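Glutathione S-transferase (Bombyx mori, PDB 3AY8) probably transfers glutathione to electrophilic compounds, as expected of a cytosolic glutathione transferase that works as a homodimer. Local coordinates at residues S12-G17 with E67-A72; A105-K110 with T161-S166; P117-G122 with R204-A209. All blocks are in the same frame, centred on the assembly; numbering follows the deposited sequence. Where two conformers were deposited one is given.

Contact 1 (S12-G17 with E67-A72)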
ATOM      1  N   SER A  12       5.339  11.114  12.126  1.00 26.34           N
ATOM      2  CA  SER A  12       5.088  10.230  11.002  1.00 25.92           C
ATOM      3  C   SER A  12       3.614  10.135  10.670  1.00 25.39           C
ATOM      4  O   SER A  12       2.801   9.811  11.532  1.00 24.94           O
ATOM      5  CB  SER A  12       5.663   8.837  11.289  1.00 26.22           C
ATOM      6  OG  SER A  12       4.990   7.862  10.542  1.00 24.97           O
ATOM      7  N   GLY A  13       3.277  10.414   9.410  1.00 24.72           N
ATOM      8  CA  GLY A  13       1.906  10.231   8.925  1.00 24.23           C
ATOM      9  C   GLY A  13       1.313   8.852   9.222  1.00 23.77           C
ATOM     10  O   GLY A  13       0.236   8.753   9.822  1.00 23.40           O
ATOM     11  N   PRO A  14       1.986   7.775   8.765  1.00 23.90           N
ATOM     12  CA  PRO A  14       1.469   6.413   9.017  1.00 23.81           C
ATOM     13  C   PRO A  14       1.310   6.113  10.509  1.00 23.55           C
ATOM     14  O   PRO A  14       0.331   5.498  10.909  1.00 23.27           O
ATOM     15  CB  PRO A  14       2.530   5.510   8.371  1.00 24.09           C
ATOM     16  CG  PRO A  14       3.044   6.355   7.220  1.00 24.84           C
ATOM     17  CD  PRO A  14       3.115   7.761   7.814  1.00 24.11           C
ATOM     18  N   SER A  15       2.257   6.560  11.330  1.00 23.85           N
ATOM     19  CA  SER A  15       2.123   6.396  12.781  1.00 24.13           C
ATOM     20  C   SER A  15       0.888   7.138  13.284  1.00 23.74           C
ATOM     21  O   SER A  15       0.114   6.594  14.069  1.00 23.90           O
ATOM     22  CB  SER A  15       3.400   6.842  13.515  1.00 24.76           C
ATOM     23  OG  SER A  15       3.484   6.227  14.787  1.00 24.36           O
ATOM     24  N   ARG A  16       0.667   8.355  12.783  1.00 23.23           N
ATOM     25  CA  ARG A  16      -0.512   9.128  13.163  1.00 22.54           C
ATOM     26  C   ARG A  16      -1.816   8.473  12.699  1.00 22.14           C
ATOM     27  O   ARG A  16      -2.821   8.533  13.402  1.00 21.32           O
ATOM     28  CB  ARG A  16      -0.405  10.582  12.680  1.00 22.60           C
ATOM     29  CG  ARG A  16       0.384  11.482  13.653  1.00 23.28           C
ATOM     30  CD  ARG A  16       0.444  12.938  13.175  1.00 23.60           C
ATOM     31  NE  ARG A  16       1.483  13.159  12.159  1.00 24.86           N
ATOM     32  CZ  ARG A  16       1.241  13.291  10.853  1.00 24.97           C
ATOM     33  NH1 ARG A  16       2.244  13.476  10.000  1.00 26.29           N
ATOM     34  NH2 ARG A  16      -0.005  13.254  10.398  1.00 24.72           N
ATOM     35  N   GLY A  17      -1.778   7.821  11.534  1.00 21.73           N
ATOM     36  CA  GLY A  17      -2.949   7.112  11.000  1.00 21.70           C
ATOM     37  C   GLY A  17      -3.370   5.930  11.859  1.00 21.88           C
ATOM     38  O   GLY A  17      -4.564   5.665  12.036  1.00 21.89           O
ATOM     39  N   GLU A  67       2.949  -1.913  10.308  1.00 27.22           N
ATOM     40  CA  GLU A  67       2.178  -1.447   9.161  0.60 25.86           C
ATOM     41  C   GLU A  67       0.880  -0.801   9.632  1.00 24.96           C
ATOM     42  O   GLU A  67      -0.051  -1.483  10.080  1.00 24.38           O
ATOM     43  CB  GLU A  67       1.918  -2.565   8.143  0.60 26.07           C
ATOM     44  CG  GLU A  67       2.215  -2.151   6.722  0.60 25.47           C
ATOM     45  CD  GLU A  67       1.445  -0.911   6.302  0.60 25.15           C
ATOM     46  OE1 GLU A  67       2.036  -0.041   5.631  0.60 26.75           O
ATOM     47  OE2 GLU A  67       0.245  -0.806   6.631  0.60 23.00           O
ATOM     48  N   SER A  68       0.854   0.527   9.527  1.00 24.01           N
ATOM     49  CA  SER A  68      -0.235   1.334  10.063  0.60 23.50           C
ATOM     50  C   SER A  68      -1.624   0.866   9.630  1.00 23.16           C
ATOM     51  O   SER A  68      -2.530   0.821  10.440  1.00 23.63           O
ATOM     52  CB  SER A  68      -0.040   2.810   9.705  0.60 23.73           C
ATOM     53  OG  SER A  68      -0.212   3.021   8.318  0.60 23.72           O
ATOM     54  N   ARG A  69      -1.799   0.512   8.360  1.00 22.83           N
ATOM     55  CA  ARG A  69      -3.145   0.147   7.895  1.00 23.05           C
ATOM     56  C   ARG A  69      -3.579  -1.268   8.312  1.00 23.13           C
ATOM     57  O   ARG A  69      -4.762  -1.500   8.529  1.00 23.48           O
ATOM     58  CB  ARG A  69      -3.291   0.376   6.389  1.00 23.39           C
ATOM     59  CG  ARG A  69      -3.037   1.846   5.987  1.00 24.63           C
ATOM     60  CD  ARG A  69      -2.299   1.930   4.692  1.00 28.14           C
ATOM     61  NE  ARG A  69      -1.663   3.233   4.464  1.00 27.94           N
ATOM     62  CZ  ARG A  69      -0.359   3.483   4.564  1.00 26.52           C
ATOM     63  NH1 ARG A  69       0.493   2.539   4.904  1.00 27.53           N
ATOM     64  NH2 ARG A  69       0.100   4.701   4.311  1.00 27.01           N
ATOM     65  N   ALA A  70      -2.625  -2.189   8.418  1.00 22.91           N
ATOM     66  CA  ALA A  70      -2.865  -3.497   9.046  1.00 23.56           C
ATOM     67  C   ALA A  70      -3.305  -3.342  10.511  1.00 23.94           C
ATOM     68  O   ALA A  70      -4.250  -4.001  10.961  1.00 24.33           O
ATOM     69  CB  ALA A  70      -1.630  -4.353   8.959  1.00 22.84           C
ATOM     70  N   ILE A  71      -2.614  -2.465  11.239  1.00 23.82           N
ATOM     71  CA  ILE A  71      -2.985  -2.114  12.616  1.00 24.01           C
ATOM     72  C   ILE A  71      -4.418  -1.585  12.686  1.00 24.28           C
ATOM     73  O   ILE A  71      -5.225  -2.072  13.483  1.00 24.39           O
ATOM     74  CB  ILE A  71      -1.976  -1.094  13.220  1.00 23.53           C
ATOM     75  CG1 ILE A  71      -0.629  -1.776  13.447  1.00 23.63           C
ATOM     76  CG2 ILE A  71      -2.517  -0.469  14.518  1.00 24.31           C
ATOM     77  CD1 ILE A  71       0.569  -0.806  13.467  1.00 23.90           C
ATOM     78  N   ALA A  72      -4.738  -0.610  11.830  1.00 24.19           N
ATOM     79  CA  ALA A  72      -6.078  -0.032  11.792  1.00 24.63           C
ATOM     80  C   ALA A  72      -7.188  -1.084  11.588  1.00 25.01           C
ATOM     81  O   ALA A  72      -8.209  -1.064  12.291  1.00 24.75           O
ATOM     82  CB  ALA A  72      -6.167   1.057  10.719  1.00 24.07           C
TER
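Pro-14 and Ser-68 join the first turns of helix 13-25 and helix 68-79, two helices of the thioredoxin-like N-terminal domain, with their CA atoms 5.5 Å apart. No hydrogen bond crosses the contact, which is close van der Waals packing. Ser-68 points its CB at the backbone of the other helix, and this CB lies 3.0 Å from Pro-14 O. The hydroxyl, modelled in two conformers, has chi1 at 69° in the one described here, which tucks OG between the backbone N and the carbonyl carbon and brings it 3.7 Å from Pro-14 CB. The guanidinium of Arg-69 reaches back over this junction: Ser-68 OG sits 3.5 Å above one of its faces, near the rim, and Pro-14 CG is a loose 4.5 Å from Arg-69 NH2.

Both helices begin with a side-chain cap. Ser-12 OG accepts the N-H of Ser-15 at 3.1 Å in a nearly straight bond (168°). Glu-67 also has two conformers; in the one described, OE2 takes the N-H of Arg-69 at 3.0 Å on its syn side, 30° out of the carboxylate plane, while Glu-67 OE1 forms a salt bridge of 3.1 Å with Arg-69 NH1. Arg-69 NE has a second acidic partner, Asp-103 of helix 90-120. Tyr-101 of the second subunit packs on Glu-67 and Arg-69. The two helices lie side by side on the sheet face turned to the helical domain, as in glutathione transferases. Glu-67 and Ser-68, beside Pro-56, match the Glu-Ser element that receives the gamma-glutamyl end of glutathione in related enzymes, and the start of helix 13-25 is where the family usually carries its active-site hydroxyl, consistent with a glutathione site here.

Contact 2 (A105-K110 with T161-S166)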
ATOM      1  N   ALA A 105      -0.160   2.990  -1.496  1.00 23.22           N
ATOM      2  CA  ALA A 105       0.537   2.812  -2.781  1.00 23.88           C
ATOM      3  C   ALA A 105       0.667   4.079  -3.624  1.00 24.22           C
ATOM      4  O   ALA A 105       1.518   4.136  -4.519  1.00 24.44           O
ATOM      5  CB  ALA A 105      -0.149   1.711  -3.613  1.00 23.25           C
ATOM      6  N   SER A 106      -0.197   5.068  -3.385  1.00 23.63           N
ATOM      7  CA  SER A 106      -0.204   6.285  -4.221  1.00 24.23           C
ATOM      8  C   SER A 106      -0.011   7.552  -3.397  1.00 23.89           C
ATOM      9  O   SER A 106       0.904   8.329  -3.649  1.00 24.53           O
ATOM     10  CB  SER A 106      -1.523   6.409  -5.016  1.00 23.89           C
ATOM     11  OG  SER A 106      -1.661   5.334  -5.914  1.00 25.66           O
ATOM     12  N   LEU A 107      -0.873   7.747  -2.407  1.00 23.34           N
ATOM     13  CA  LEU A 107      -0.897   9.014  -1.687  1.00 23.44           C
ATOM     14  C   LEU A 107       0.346   9.234  -0.834  1.00 23.37           C
ATOM     15  O   LEU A 107       1.108  10.175  -1.081  1.00 23.05           O
ATOM     16  CB  LEU A 107      -2.188   9.182  -0.876  1.00 22.83           C
ATOM     17  CG  LEU A 107      -2.395  10.490  -0.084  1.00 23.50           C
ATOM     18  CD1 LEU A 107      -2.280  11.753  -0.949  1.00 23.18           C
ATOM     19  CD2 LEU A 107      -3.727  10.464   0.611  1.00 21.73           C
ATOM     20  N   TYR A 108       0.554   8.397   0.173  1.00 23.43           N
ATOM     21  CA  TYR A 108       1.655   8.670   1.084  1.00 23.95           C
ATOM     22  C   TYR A 108       3.003   8.464   0.407  1.00 23.95           C
ATOM     23  O   TYR A 108       3.977   9.129   0.748  1.00 24.08           O
ATOM     24  CB  TYR A 108       1.574   7.895   2.412  1.00 24.89           C
ATOM     25  CG  TYR A 108       2.590   8.474   3.394  1.00 27.45           C
ATOM     26  CD1 TYR A 108       2.388   9.746   3.942  1.00 29.45           C
ATOM     27  CD2 TYR A 108       3.789   7.811   3.681  1.00 30.08           C
ATOM     28  CE1 TYR A 108       3.310  10.321   4.802  1.00 31.48           C
ATOM     29  CE2 TYR A 108       4.747   8.389   4.553  1.00 30.94           C
ATOM     30  CZ  TYR A 108       4.482   9.646   5.102  1.00 33.31           C
ATOM     31  OH  TYR A 108       5.375  10.254   5.960  1.00 36.91           O
ATOM     32  N   VAL A 109       3.042   7.541  -0.549  1.00 23.63           N
ATOM     33  CA  VAL A 109       4.217   7.290  -1.374  1.00 25.15           C
ATOM     34  C   VAL A 109       4.708   8.577  -2.071  1.00 24.49           C
ATOM     35  O   VAL A 109       5.904   8.853  -2.108  1.00 24.57           O
ATOM     36  CB  VAL A 109       3.901   6.187  -2.437  1.00 25.00           C
ATOM     37  CG1 VAL A 109       4.874   6.241  -3.623  1.00 27.62           C
ATOM     38  CG2 VAL A 109       3.924   4.830  -1.781  1.00 26.60           C
ATOM     39  N   LYS A 110       3.771   9.351  -2.607  1.00 24.27           N
ATOM     40  CA  LYS A 110       4.105  10.561  -3.358  1.00 24.71           C
ATOM     41  C   LYS A 110       4.406  11.762  -2.452  1.00 24.63           C
ATOM     42  O   LYS A 110       5.191  12.630  -2.812  1.00 24.79           O
ATOM     43  CB  LYS A 110       2.992  10.875  -4.353  1.00 24.80           C
ATOM     44  CG  LYS A 110       2.971   9.896  -5.534  1.00 25.62           C
ATOM     45  CD  LYS A 110       1.782  10.144  -6.451  1.00 27.51           C
ATOM     46  CE  LYS A 110       1.578   8.939  -7.406  1.00 27.21           C
ATOM     47  NZ  LYS A 110       0.657   9.355  -8.496  1.00 29.54           N
ATOM     48  N   THR A 161      -9.298   7.962   8.499  1.00 24.54           N
ATOM     49  CA  THR A 161      -8.226   8.227   9.462  1.00 24.62           C
ATOM     50  C   THR A 161      -6.834   8.130   8.813  1.00 24.51           C
ATOM     51  O   THR A 161      -5.988   8.987   9.041  1.00 24.38           O
ATOM     52  CB  THR A 161      -8.348   7.376  10.739  1.00 24.72           C
ATOM     53  OG1 THR A 161      -8.587   6.014  10.392  1.00 24.81           O
ATOM     54  CG2 THR A 161      -9.532   7.884  11.601  1.00 24.48           C
ATOM     55  N   SER A 162      -6.615   7.112   7.973  1.00 23.99           N
ATOM     56  CA  SER A 162      -5.326   6.950   7.292  1.00 23.70           C
ATOM     57  C   SER A 162      -5.064   8.063   6.271  1.00 23.64           C
ATOM     58  O   SER A 162      -3.983   8.659   6.244  1.00 23.60           O
ATOM     59  CB  SER A 162      -5.255   5.578   6.606  1.00 23.58           C
ATOM     60  OG  SER A 162      -5.096   4.545   7.578  1.00 24.22           O
ATOM     61  N   ILE A 163      -6.053   8.329   5.418  1.00 23.10           N
ATOM     62  CA  ILE A 163      -5.911   9.345   4.378  1.00 22.64           C
ATOM     63  C   ILE A 163      -5.828  10.757   4.993  1.00 22.52           C
ATOM     64  O   ILE A 163      -5.080  11.597   4.516  1.00 21.95           O
ATOM     65  CB  ILE A 163      -7.017   9.201   3.291  1.00 22.67           C
ATOM     66  CG1 ILE A 163      -6.846   7.844   2.572  1.00 22.73           C
ATOM     67  CG2 ILE A 163      -6.944  10.327   2.274  1.00 21.24           C
ATOM     68  CD1 ILE A 163      -7.928   7.522   1.501  1.00 21.76           C
ATOM     69  N   TYR A 164      -6.549  10.988   6.088  1.00 22.72           N
ATOM     70  CA  TYR A 164      -6.398  12.232   6.843  1.00 23.03           C
ATOM     71  C   TYR A 164      -4.966  12.400   7.398  1.00 22.85           C
ATOM     72  O   TYR A 164      -4.378  13.486   7.299  1.00 22.59           O
ATOM     73  CB  TYR A 164      -7.478  12.339   7.931  1.00 23.32           C
ATOM     74  CG  TYR A 164      -7.323  13.498   8.892  1.00 25.21           C
ATOM     75  CD1 TYR A 164      -7.031  14.790   8.426  1.00 24.43           C
ATOM     76  CD2 TYR A 164      -7.507  13.311  10.270  1.00 25.85           C
ATOM     77  CE1 TYR A 164      -6.886  15.856   9.302  1.00 26.40           C
ATOM     78  CE2 TYR A 164      -7.384  14.377  11.162  1.00 26.89           C
ATOM     79  CZ  TYR A 164      -7.061  15.649  10.665  1.00 27.79           C
ATOM     80  OH  TYR A 164      -6.942  16.716  11.521  1.00 29.04           O
ATOM     81  N   ALA A 165      -4.392  11.331   7.947  1.00 22.62           N
ATOM     82  CA  ALA A 165      -3.012  11.391   8.447  1.00 22.61           C
ATOM     83  C   ALA A 165      -2.037  11.769   7.330  1.00 22.73           C
ATOM     84  O   ALA A 165      -1.123  12.589   7.527  1.00 22.40           O
ATOM     85  CB  ALA A 165      -2.606  10.060   9.102  1.00 22.25           C
ATOM     86  N   SER A 166      -2.246  11.182   6.151  1.00 22.49           N
ATOM     87  CA  SER A 166      -1.428  11.503   4.983  1.00 22.47           C
ATOM     88  C   SER A 166      -1.621  12.962   4.528  1.00 22.62           C
ATOM     89  O   SER A 166      -0.644  13.724   4.421  1.00 21.70           O
ATOM     90  CB  SER A 166      -1.754  10.540   3.838  1.00 22.58           C
ATOM     91  OG  SER A 166      -1.299   9.224   4.127  1.00 22.46           O
TER
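Leu-107 and Ile-163 meet with their side chains crossing at about a right angle, the one apolar pair of this contact between helix 90-120 and helix 158-173. A chi1 of -178° carries the leucine's CG away from its backbone N and places CD2 3.6 Å from Ile-163 CG2. The same methyl continues onto Ser-166, whose CB is 3.8 Å away, so that a single branch of the leucine bridges two residues spaced nearly one turn apart.

Ser-166 in turn serves two neighbours with different atoms. Its CB faces Leu-107, while OG sits beside the root of Tyr-108, 3.6 Å from Tyr-108 CB and 3.7 Å from Tyr-108 CD1, approaching the ring obliquely. This is packing and not a bond to the tyrosine: the buried hydroxyl is hydrogen-bonded to Asp-103, earlier on helix 90-120, which gives the interface a polar tie next to its apolar one. Tyr-108 and Ser-166 are the nearest CA pair, 5.7 Å apart, in keeping with local axes that approach to 10.0 Å, inclined at 26° and running in roughly the same direction.

Helix 128-147 closes one flank, setting Leu-134 and Leu-138 on Leu-107 and Leu-141 on Ile-163, where Trp-186 of helix 181-190 also packs. Tyr-108 rests on Pro-14 of helix 13-25, and Val-109 meets Val-109 of the second subunit, so the pair lies inside the helical C-terminal domain between the thioredoxin-like domain and the dimer interface.

Contact 3 (P117-G122 with R204-A209)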
ATOM      1  N   PRO A 117      13.488  13.274   0.778  1.00 34.10           N
ATOM      2  CA  PRO A 117      14.787  13.793   0.351  1.00 34.20           C
ATOM      3  C   PRO A 117      15.080  15.189   0.892  1.00 34.73           C
ATOM      4  O   PRO A 117      16.255  15.550   1.044  1.00 34.85           O
ATOM      5  CB  PRO A 117      14.662  13.825  -1.175  1.00 34.08           C
ATOM      6  CG  PRO A 117      13.622  12.790  -1.476  1.00 34.08           C
ATOM      7  CD  PRO A 117      12.635  12.950  -0.381  1.00 33.97           C
ATOM      8  N   ILE A 118      14.023  15.957   1.165  1.00 34.52           N
ATOM      9  CA  ILE A 118      14.146  17.301   1.729  1.00 34.82           C
ATOM     10  C   ILE A 118      14.568  17.223   3.204  1.00 35.70           C
ATOM     11  O   ILE A 118      15.385  18.024   3.662  1.00 35.73           O
ATOM     12  CB  ILE A 118      12.825  18.116   1.582  1.00 34.15           C
ATOM     13  CG1 ILE A 118      12.589  18.493   0.121  1.00 33.59           C
ATOM     14  CG2 ILE A 118      12.830  19.363   2.467  1.00 33.47           C
ATOM     15  CD1 ILE A 118      11.231  19.137  -0.152  1.00 33.07           C
ATOM     16  N   LEU A 119      14.001  16.264   3.936  1.00 36.02           N
ATOM     17  CA  LEU A 119      14.320  16.096   5.354  1.00 36.83           C
ATOM     18  C   LEU A 119      15.720  15.533   5.570  1.00 37.75           C
ATOM     19  O   LEU A 119      16.426  15.974   6.473  1.00 37.89           O
ATOM     20  CB  LEU A 119      13.306  15.170   6.048  1.00 36.31           C
ATOM     21  CG  LEU A 119      11.874  15.638   6.297  1.00 34.81           C
ATOM     22  CD1 LEU A 119      10.930  14.447   6.480  1.00 34.02           C
ATOM     23  CD2 LEU A 119      11.805  16.570   7.504  1.00 33.32           C
ATOM     24  N   PHE A 120      16.110  14.568   4.739  1.00 38.69           N
ATOM     25  CA  PHE A 120      17.272  13.725   5.029  1.00 39.87           C
ATOM     26  C   PHE A 120      18.374  13.716   3.980  1.00 39.82           C
ATOM     27  O   PHE A 120      19.520  13.423   4.310  1.00 40.12           O
ATOM     28  CB  PHE A 120      16.836  12.277   5.286  1.00 39.99           C
ATOM     29  CG  PHE A 120      15.874  12.119   6.428  1.00 42.12           C
ATOM     30  CD1 PHE A 120      16.234  12.494   7.724  1.00 43.74           C
ATOM     31  CD2 PHE A 120      14.612  11.579   6.213  1.00 43.10           C
ATOM     32  CE1 PHE A 120      15.342  12.343   8.786  1.00 44.94           C
ATOM     33  CE2 PHE A 120      13.714  11.415   7.272  1.00 45.21           C
ATOM     34  CZ  PHE A 120      14.079  11.803   8.560  1.00 45.32           C
ATOM     35  N   LEU A 121      18.044  14.018   2.729  1.00 39.90           N
ATOM     36  CA  LEU A 121      18.995  13.788   1.635  1.00 40.16           C
ATOM     37  C   LEU A 121      19.535  15.062   0.999  1.00 40.29           C
ATOM     38  O   LEU A 121      20.124  15.015  -0.080  1.00 40.53           O
ATOM     39  CB  LEU A 121      18.389  12.882   0.557  1.00 40.21           C
ATOM     40  CG  LEU A 121      17.801  11.516   0.921  1.00 40.46           C
ATOM     41  CD1 LEU A 121      17.336  10.804  -0.346  1.00 39.80           C
ATOM     42  CD2 LEU A 121      18.795  10.643   1.683  1.00 41.90           C
ATOM     43  N   GLY A 122      19.334  16.198   1.663  1.00 40.15           N
ATOM     44  CA  GLY A 122      19.888  17.455   1.183  1.00 39.84           C
ATOM     45  C   GLY A 122      19.098  18.157   0.093  1.00 39.77           C
ATOM     46  O   GLY A 122      19.587  19.123  -0.496  1.00 39.62           O
ATOM     47  N   ARG A 204       1.967  19.223  12.075  1.00 29.48           N
ATOM     48  CA  ARG A 204       2.647  20.516  12.125  1.00 30.68           C
ATOM     49  C   ARG A 204       4.137  20.368  12.405  1.00 30.53           C
ATOM     50  O   ARG A 204       4.939  21.077  11.814  1.00 30.80           O
ATOM     51  CB  ARG A 204       1.994  21.458  13.137  1.00 31.16           C
ATOM     52  CG  ARG A 204       2.359  22.947  12.914  1.00 35.60           C
ATOM     53  CD  ARG A 204       1.270  23.883  13.447  1.00 41.10           C
ATOM     54  NE  ARG A 204       0.873  23.480  14.789  1.00 44.40           N
ATOM     55  CZ  ARG A 204      -0.310  22.975  15.120  1.00 45.37           C
ATOM     56  NH1 ARG A 204      -0.525  22.625  16.375  1.00 46.58           N
ATOM     57  NH2 ARG A 204      -1.275  22.831  14.218  1.00 46.65           N
ATOM     58  N   THR A 205       4.513  19.438  13.284  1.00 30.85           N
ATOM     59  CA  THR A 205       5.932  19.170  13.527  1.00 30.96           C
ATOM     60  C   THR A 205       6.583  18.636  12.242  1.00 30.46           C
ATOM     61  O   THR A 205       7.667  19.072  11.883  1.00 30.10           O
ATOM     62  CB  THR A 205       6.152  18.162  14.681  1.00 31.13           C
ATOM     63  OG1 THR A 205       5.429  18.585  15.833  1.00 32.31           O
ATOM     64  CG2 THR A 205       7.613  18.071  15.052  1.00 31.96           C
ATOM     65  N   PHE A 206       5.911  17.702  11.563  1.00 30.13           N
ATOM     66  CA  PHE A 206       6.387  17.171  10.269  1.00 29.96           C
ATOM     67  C   PHE A 206       6.548  18.327   9.281  1.00 30.03           C
ATOM     68  O   PHE A 206       7.615  18.495   8.678  1.00 30.19           O
ATOM     69  CB  PHE A 206       5.413  16.112   9.710  1.00 29.41           C
ATOM     70  CG  PHE A 206       5.742  15.638   8.306  1.00 30.09           C
ATOM     71  CD1 PHE A 206       6.676  14.613   8.099  1.00 30.81           C
ATOM     72  CD2 PHE A 206       5.100  16.197   7.192  1.00 28.30           C
ATOM     73  CE1 PHE A 206       6.973  14.154   6.793  1.00 31.74           C
ATOM     74  CE2 PHE A 206       5.388  15.758   5.891  1.00 28.29           C
ATOM     75  CZ  PHE A 206       6.327  14.741   5.687  1.00 29.93           C
ATOM     76  N   GLY A 207       5.490  19.122   9.137  1.00 30.52           N
ATOM     77  CA  GLY A 207       5.478  20.263   8.220  1.00 31.72           C
ATOM     78  C   GLY A 207       6.612  21.240   8.480  1.00 32.48           C
ATOM     79  O   GLY A 207       7.309  21.640   7.551  1.00 32.43           O
ATOM     80  N   ASP A 208       6.805  21.613   9.746  1.00 33.06           N
ATOM     81  CA  ASP A 208       7.882  22.541  10.120  1.00 34.17           C
ATOM     82  C   ASP A 208       9.268  22.010   9.739  1.00 33.84           C
ATOM     83  O   ASP A 208      10.093  22.751   9.204  1.00 34.19           O
ATOM     84  CB  ASP A 208       7.833  22.871  11.616  1.00 34.61           C
ATOM     85  CG  ASP A 208       6.615  23.719  12.004  1.00 36.36           C
ATOM     86  OD1 ASP A 208       5.859  24.166  11.118  1.00 39.43           O
ATOM     87  OD2 ASP A 208       6.405  23.932  13.215  1.00 39.32           O
ATOM     88  N   ALA A 209       9.516  20.731   9.996  1.00 33.78           N
ATOM     89  CA  ALA A 209      10.809  20.131   9.669  1.00 33.86           C
ATOM     90  C   ALA A 209      11.086  20.116   8.158  1.00 34.20           C
ATOM     91  O   ALA A 209      12.229  20.316   7.728  1.00 34.11           O
ATOM     92  CB  ALA A 209      10.928  18.733  10.270  1.00 34.01           C
TER
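Apolar contacts carry this junction, and Leu-119 makes them with both of its methyl branches. CD2 touches Ala-209 CB at 3.6 Å and continues onto the backbone, 3.7 Å from Ala-209 C. CD1 reaches Phe-206 CE1 at 4.0 Å, the leucine and phenylalanine side chains crossing at about a right angle. In Phe-206 a chi1 of 173° swings the ring toward helix 90-120; beyond Leu-119 it packs on Cys-115 and on Ser-169 and Val-173 of helix 158-173. Within the first segment, Leu-119 CB lies 3.8 Å above the centre of one face of the Phe-120 ring.

Polar links are peripheral. No hydrogen bond joins the two segments, but Ile-118 O is bound by Asn-213 ND2 further along helix 196-213.

Backbone bonding shapes the end of helix 90-120: it is kinked at Pro-117, whose N carries no hydrogen and so makes no bond to the preceding turn, and its last turn is held by Leu-121 N to Pro-117 O at 2.9 Å. Leu-119, set against Ala-209 and Phe-206, thus packs the final helix on this end of helix 90-120 in the all-helical C-terminal domain of the glutathione transferase fold.

Overall arrangement
From the N terminus, contact 1 comes first: 49 residues, with three of the four strands, lie between its two segments, and it brings the starts of two helices of the thioredoxin-like domain together. Contacts 2 and 3 follow in series with it. Both start on helix 90-120 and their segments alternate along the chain, so their loops cross, binding this long helix to helix 158-173 and then to helix 196-213. Contacts 1 and 2, with centres about 10 Å apart, connect the two domains: they share Asp-103, and Arg-16 NH2 makes a probable hydrogen bond to Ala-165 O. Contact 3 lies further out, about 17 Å from contact 2 between centres, and away from the second subunit.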